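Long-range contacts in glycoside hydrolase 15-related protein (Kribbella flavida, PDB 5Z3E), which hydrolyses the alpha-1,6-glucosidic linkage of isomaltose from its non-reducing end, releasing beta-D-glucose and D-glucose: residues A[104-109]-A[137-142]; A[130-135]-A[147-152]. The protein carries 1 engineered substitution. All blocks are in the same frame, centred on the assembly; numbering follows the deposited sequence. Where two conformers were deposited one is given.

Contact 1: A[104-109]-A[137-142]. With GOL (glycerol), chain C.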
loop_
_atom_site.group_PDB
_atom_site.type_symbol
_atom_site.label_atom_id
_atom_site.label_comp_id
_atom_site.label_asym_id
_atom_site.label_seq_id
_atom_site.Cartn_x
_atom_site.Cartn_y
_atom_site.Cartn_z
ATOM N N LEU A 104 -2.150 -6.562 -16.550
ATOM C CA LEU A 104 -2.254 -7.919 -16.048
ATOM C C LEU A 104 -2.773 -8.897 -17.091
ATOM O O LEU A 104 -2.273 -10.021 -17.173
ATOM C CB LEU A 104 -3.138 -7.969 -14.787
ATOM C CG LEU A 104 -2.518 -7.293 -13.575
ATOM C CD1 LEU A 104 -3.515 -7.324 -12.447
ATOM C CD2 LEU A 104 -1.205 -7.905 -13.226
ATOM N N ARG A 105 -3.758 -8.502 -17.906
ATOM C CA ARG A 105 -4.213 -9.418 -18.937
ATOM C C ARG A 105 -3.057 -9.775 -19.873
ATOM O O ARG A 105 -2.964 -10.899 -20.356
ATOM C CB ARG A 105 -5.388 -8.856 -19.730
ATOM C CG ARG A 105 -6.669 -8.639 -18.922
ATOM C CD ARG A 105 -7.831 -8.315 -19.834
ATOM N NE ARG A 105 -8.909 -7.627 -19.126
ATOM C CZ ARG A 105 -10.064 -7.304 -19.674
ATOM N NH1 ARG A 105 -10.378 -7.709 -20.893
ATOM N NH2 ARG A 105 -10.932 -6.570 -18.983
ATOM N N ARG A 106 -2.160 -8.820 -20.138
ATOM C CA ARG A 106 -0.996 -9.097 -20.958
ATOM C C ARG A 106 -0.057 -10.123 -20.342
ATOM O O ARG A 106 0.771 -10.680 -21.074
ATOM C CB ARG A 106 -0.258 -7.804 -21.305
ATOM C CG ARG A 106 -0.927 -7.024 -22.410
ATOM C CD ARG A 106 -0.553 -5.551 -22.437
ATOM N NE ARG A 106 0.886 -5.392 -22.592
ATOM C CZ ARG A 106 1.519 -4.265 -22.308
ATOM N NH1 ARG A 106 0.858 -3.206 -21.883
ATOM N NH2 ARG A 106 2.837 -4.223 -22.433
ATOM N N ARG A 107 -0.147 -10.349 -19.032
ATOM C CA ARG A 107 0.641 -11.334 -18.309
ATOM C C ARG A 107 -0.082 -12.662 -18.112
ATOM O O ARG A 107 0.418 -13.522 -17.394
ATOM C CB ARG A 107 1.094 -10.765 -16.963
ATOM C CG ARG A 107 1.857 -9.460 -17.038
ATOM C CD ARG A 107 3.074 -9.498 -17.896
ATOM N NE ARG A 107 3.732 -8.206 -17.923
ATOM C CZ ARG A 107 4.953 -7.925 -17.498
ATOM N NH1 ARG A 107 5.397 -6.678 -17.573
ATOM N NH2 ARG A 107 5.713 -8.900 -16.948
ATOM N N ARG A 108 -1.233 -12.862 -18.768
ATOM C CA ARG A 108 -1.960 -14.118 -18.634
ATOM C C ARG A 108 -1.097 -15.312 -18.954
ATOM O O ARG A 108 -1.125 -16.320 -18.254
ATOM C CB ARG A 108 -3.175 -14.064 -19.561
ATOM C CG ARG A 108 -4.012 -15.311 -19.634
ATOM C CD ARG A 108 -4.951 -15.467 -18.439
ATOM N NE ARG A 108 -4.303 -16.098 -17.326
ATOM C CZ ARG A 108 -4.890 -16.340 -16.174
ATOM N NH1 ARG A 108 -6.011 -15.748 -15.840
ATOM N NH2 ARG A 108 -4.288 -17.162 -15.343
ATOM N N GLY A 109 -0.377 -15.226 -20.057
ATOM C CA GLY A 109 0.485 -16.339 -20.466
ATOM C C GLY A 109 1.670 -16.537 -19.549
ATOM O O GLY A 109 2.006 -17.673 -19.200
ATOM N N ASP A 137 3.782 1.921 -20.297
ATOM C CA ASP A 137 3.318 0.998 -21.311
ATOM C C ASP A 137 3.283 -0.469 -20.845
ATOM O O ASP A 137 3.032 -1.361 -21.666
ATOM C CB ASP A 137 4.053 1.191 -22.648
ATOM C CG ASP A 137 5.550 1.203 -22.577
ATOM O OD1 ASP A 137 6.132 1.231 -21.492
ATOM O OD2 ASP A 137 6.151 1.307 -23.651
ATOM N N GLY A 138 3.425 -0.704 -19.548
ATOM C CA GLY A 138 3.147 -2.019 -19.002
ATOM C C GLY A 138 4.235 -3.069 -19.046
ATOM O O GLY A 138 3.958 -4.236 -18.788
ATOM N N ASN A 139 5.471 -2.647 -19.337
ATOM C CA ASN A 139 6.603 -3.531 -19.362
ATOM C C ASN A 139 7.280 -3.587 -18.007
ATOM O O ASN A 139 7.072 -2.695 -17.153
ATOM C CB ASN A 139 7.578 -3.083 -20.448
ATOM C CG ASN A 139 6.920 -3.035 -21.802
ATOM O OD1 ASN A 139 6.100 -3.901 -22.143
ATOM N ND2 ASN A 139 7.166 -2.019 -22.549
ATOM N N ASP A 140 8.124 -4.585 -17.765
ATOM C CA ASP A 140 8.908 -4.624 -16.551
ATOM C C ASP A 140 9.788 -3.376 -16.527
ATOM O O ASP A 140 10.529 -3.107 -17.473
ATOM C CB ASP A 140 9.835 -5.838 -16.496
ATOM C CG ASP A 140 9.121 -7.162 -16.330
ATOM O OD1 ASP A 140 7.902 -7.216 -16.465
ATOM O OD2 ASP A 140 9.807 -8.143 -16.067
ATOM N N GLY A 141 9.748 -2.677 -15.415
ATOM C CA GLY A 141 10.611 -1.531 -15.205
ATOM C C GLY A 141 11.833 -1.814 -14.354
ATOM O O GLY A 141 12.669 -0.936 -14.189
ATOM N N SER A 142 11.906 -3.032 -13.805
ATOM C CA SER A 142 12.984 -3.426 -12.940
ATOM C C SER A 142 13.057 -4.949 -12.991
ATOM O O SER A 142 12.124 -5.622 -13.449
ATOM C CB SER A 142 12.711 -2.962 -11.500
ATOM O OG SER A 142 11.510 -3.539 -11.032
HETATM C C1 GOL C . 5.380 -7.156 -20.955
HETATM O O1 GOL C . 6.415 -6.460 -21.469
HETATM C C2 GOL C . 3.977 -7.338 -21.705
HETATM O O2 GOL C . 4.183 -6.811 -23.036
HETATM C C3 GOL C . 3.512 -8.691 -21.490
HETATM O O3 GOL C . 3.010 -9.517 -22.456
HETATM O O HOH W 1 2.086 -6.279 -19.170
#
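Arg-107 and Asp-140 form a salt bridge in which both terminal nitrogens of the guanidinium, NH1 and NH2, converge end-on upon a single carboxylate oxygen, each 2.8 Å from OD1. The NH2 group enters on the syn lone pair, while NH1 arrives nearly along the C-O axis. The two flat groups are only 16° from coplanar. A bend in the arginine chain, with chi2 at -57°, brings the guanidinium round to the loop. There Arg-107 NH1 also donates to Gly-138 O (3.1 Å) in a nearly straight bond (168°), NE reaches the same carbonyl through a water, and NH2 has a further acceptor in Gln-110 OE1.

Arg-106 repeats the principle on a backbone acceptor: its NH1 (2.9 Å) and NH2 (3.0 Å) both donate to Asp-137 O, which lies in the guanidinium plane. A CB on Gly-138 would run into this guanidinium. A glycerol, probably from the crystallisation liquor, lies between the two arginine side chains. Its O2 accepts from Arg-106 NH2, its O3 donates to Arg-106 O (2.9 Å), its O1 donates to Asn-139 OD1 (2.7 Å), and its C1 lies over one face of the Arg-107 guanidinium.

The contact lies at the surface of the (alpha/alpha)6 barrel of family 15 hydrolases. Its arginines belong to the type I turn between the consecutive helices 90-105 and 108-119, Arg-107 being the N-cap residue of the latter, and they bond to the loop between strand 134-135 and helix 144-147, while Leu-104 packs inward on helices 151-167 and 175-188.

Contact 2: A[130-135]-A[147-152]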
loop_
_atom_site.group_PDB
_atom_site.type_symbol
_atom_site.label_atom_id
_atom_site.label_comp_id
_atom_site.label_asym_id
_atom_site.label_seq_id
_atom_site.Cartn_x
_atom_site.Cartn_y
_atom_site.Cartn_z
ATOM N N LEU A 130 6.484 -11.989 -11.717
ATOM C CA LEU A 130 5.926 -10.724 -12.187
ATOM C C LEU A 130 6.668 -9.565 -11.520
ATOM O O LEU A 130 7.220 -9.708 -10.418
ATOM C CB LEU A 130 4.429 -10.639 -11.885
ATOM C CG LEU A 130 3.523 -11.596 -12.591
ATOM C CD1 LEU A 130 2.080 -11.318 -12.258
ATOM C CD2 LEU A 130 3.723 -11.524 -14.061
ATOM N N PRO A 131 6.708 -8.413 -12.175
ATOM C CA PRO A 131 7.580 -7.324 -11.719
ATOM C C PRO A 131 6.984 -6.479 -10.602
ATOM O O PRO A 131 5.783 -6.554 -10.284
ATOM C CB PRO A 131 7.782 -6.488 -12.974
ATOM C CG PRO A 131 6.462 -6.646 -13.662
ATOM C CD PRO A 131 6.103 -8.107 -13.477
ATOM N N THR A 132 7.866 -5.651 -10.064
ATOM C CA THR A 132 7.537 -4.618 -9.096
ATOM C C THR A 132 7.343 -3.281 -9.812
ATOM O O THR A 132 6.255 -2.712 -9.791
ATOM C CB THR A 132 8.626 -4.571 -8.038
ATOM O OG1 THR A 132 8.535 -5.807 -7.332
ATOM C CG2 THR A 132 8.455 -3.393 -7.103
ATOM N N ARG A 133 8.355 -2.765 -10.482
ATOM C CA ARG A 133 8.171 -1.541 -11.260
ATOM C C ARG A 133 7.565 -1.859 -12.600
ATOM O O ARG A 133 8.022 -2.798 -13.268
ATOM C CB ARG A 133 9.497 -0.803 -11.489
ATOM C CG ARG A 133 10.207 -0.386 -10.227
ATOM C CD ARG A 133 11.327 0.570 -10.542
ATOM N NE ARG A 133 12.189 0.783 -9.393
ATOM C CZ ARG A 133 13.040 1.794 -9.293
ATOM N NH1 ARG A 133 13.191 2.641 -10.297
ATOM N NH2 ARG A 133 13.679 1.973 -8.183
ATOM N N PHE A 134 6.607 -1.049 -13.028
ATOM C CA PHE A 134 6.060 -1.089 -14.393
ATOM C C PHE A 134 6.383 0.213 -15.080
ATOM O O PHE A 134 6.292 1.297 -14.490
ATOM C CB PHE A 134 4.546 -1.259 -14.368
ATOM C CG PHE A 134 4.092 -2.616 -13.966
ATOM C CD1 PHE A 134 4.011 -3.612 -14.907
ATOM C CD2 PHE A 134 3.773 -2.924 -12.637
ATOM C CE1 PHE A 134 3.576 -4.881 -14.556
ATOM C CE2 PHE A 134 3.349 -4.193 -12.291
ATOM C CZ PHE A 134 3.232 -5.155 -13.261
ATOM N N THR A 135 6.703 0.120 -16.362
ATOM C CA THR A 135 6.696 1.293 -17.205
ATOM C C THR A 135 5.239 1.654 -17.513
ATOM O O THR A 135 4.314 0.856 -17.325
ATOM C CB THR A 135 7.457 0.998 -18.530
ATOM O OG1 THR A 135 6.753 -0.007 -19.257
ATOM C CG2 THR A 135 8.882 0.539 -18.250
ATOM N N ASP A 147 14.026 -7.062 -6.697
ATOM C CA ASP A 147 12.939 -6.398 -6.018
ATOM C C ASP A 147 11.622 -7.167 -5.989
ATOM O O ASP A 147 10.585 -6.555 -5.692
ATOM C CB ASP A 147 12.732 -4.979 -6.561
ATOM C CG ASP A 147 12.173 -4.969 -7.958
ATOM O OD1 ASP A 147 11.908 -6.047 -8.515
ATOM O OD2 ASP A 147 11.979 -3.848 -8.502
ATOM N N PHE A 148 11.657 -8.472 -6.177
ATOM C CA PHE A 148 10.471 -9.330 -6.162
ATOM C C PHE A 148 9.567 -9.038 -4.958
ATOM O O PHE A 148 9.994 -9.154 -3.803
ATOM C CB PHE A 148 10.897 -10.808 -6.107
ATOM C CG PHE A 148 9.763 -11.765 -5.912
ATOM C CD1 PHE A 148 8.642 -11.741 -6.722
ATOM C CD2 PHE A 148 9.816 -12.721 -4.915
ATOM C CE1 PHE A 148 7.593 -12.601 -6.516
ATOM C CE2 PHE A 148 8.754 -13.595 -4.707
ATOM C CZ PHE A 148 7.653 -13.533 -5.502
ATOM N N GLN A 149 8.302 -8.717 -5.243
ATOM C CA GLN A 149 7.298 -8.375 -4.240
ATOM C C GLN A 149 5.959 -8.912 -4.703
ATOM O O GLN A 149 5.630 -8.768 -5.894
ATOM C CB GLN A 149 7.137 -6.851 -4.093
ATOM C CG GLN A 149 8.333 -6.162 -3.437
ATOM C CD GLN A 149 8.183 -4.639 -3.369
ATOM O OE1 GLN A 149 7.494 -4.045 -4.173
ATOM N NE2 GLN A 149 8.819 -4.009 -2.406
ATOM N N THR A 150 5.142 -9.421 -3.788
ATOM C CA THR A 150 3.782 -9.833 -4.122
ATOM C C THR A 150 2.708 -8.903 -3.569
ATOM O O THR A 150 1.537 -9.063 -3.911
ATOM C CB THR A 150 3.549 -11.253 -3.642
ATOM O OG1 THR A 150 3.930 -11.290 -2.277
ATOM C CG2 THR A 150 4.334 -12.263 -4.493
ATOM N N ASP A 151 3.069 -7.951 -2.709
ATOM C CA ASP A 151 2.053 -7.138 -2.035
ATOM C C ASP A 151 1.183 -6.352 -2.991
ATOM O O ASP A 151 -0.021 -6.191 -2.752
ATOM C CB ASP A 151 2.684 -6.178 -1.011
ATOM C CG ASP A 151 3.619 -5.191 -1.622
ATOM O OD1 ASP A 151 4.681 -5.630 -2.114
ATOM O OD2 ASP A 151 3.279 -3.990 -1.651
ATOM N N GLY A 152 1.769 -5.812 -4.055
ATOM C CA GLY A 152 1.034 -4.893 -4.900
ATOM C C GLY A 152 -0.150 -5.534 -5.589
ATOM O O GLY A 152 -1.180 -4.902 -5.811
HETATM O O HOH W 2 5.552 -10.371 -8.224
HETATM O O HOH W 3 8.122 -8.391 -8.172
HETATM O O HOH W 4 5.242 -6.412 -7.154
HETATM O O HOH W 5 10.486 -6.277 -10.803
HETATM O O HOH W 6 12.491 -1.416 -7.605
#
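The Phe-148 ring turns an edge to Leu-130, whose O lies near the ring plane, 4.5 Å from CD1. The second flat group, the Asp-147 carboxylate, meets Thr-132 from the opposite direction: CB of the threonine is almost equidistant from CG, OD1 and OD2, the last at 3.5 Å. Thr-132 CG2, anti to the backbone N, touches Gln-149 OE1 in one of the two modelled conformers of the glutamine.

With chi1 at -67°, Thr-132 OG1 swings beside the backbone N and donates to Asp-147 O at 2.7 Å, approaching from well above the carbonyl plane (49°). The same hydroxyl accepts from a water that in turn takes the N-H of Gln-149. Further waters link Thr-132 N to Asp-147 OD1, and Arg-133 NE to Asp-147 OD2, whose main partner is Ser-142 OG; Arg-133 NH1 goes to Ala-67 O. A valine in place of Thr-132 would probably leave Asp-147 O without its hydroxyl donor and the bridging water without one of its acceptors.

Thus one direct hydrogen bond and several ordered waters join, in buried surroundings, the residues leading into strand 134-135 and those leading into helix 151-167. In the same conformer Gln-149 NE2 donates to the backbone O of Asp-195, which is consistent with a second-shell position for this amide beside the predicted proton acceptor.

Contacts 1 and 2 interlock along the chain, their segments alternating, and their centres are about 10 Å apart. The loop 137-142 folds back on both segments of contact 2: Gly-141 N is 2.8 Å from Arg-133 O in 130-135, and Ser-142 OG is 2.6 Å from Asp-147 OD2 in 147-152, both probable hydrogen bonds, while Asp-140 OD1 packs on Pro-131 CG at 3.2 Å. Contact 1 lies at the surface and contact 2 is buried, nearer the residues assigned to catalysis. In contact 1 the Asp-140 side chain is about 10 Å from that of Trp-145, a substrate-binding residue by similarity. In contact 2 the Gln-149 side chain lies about 4 Å from that of Glu-198, the inferred proton donor.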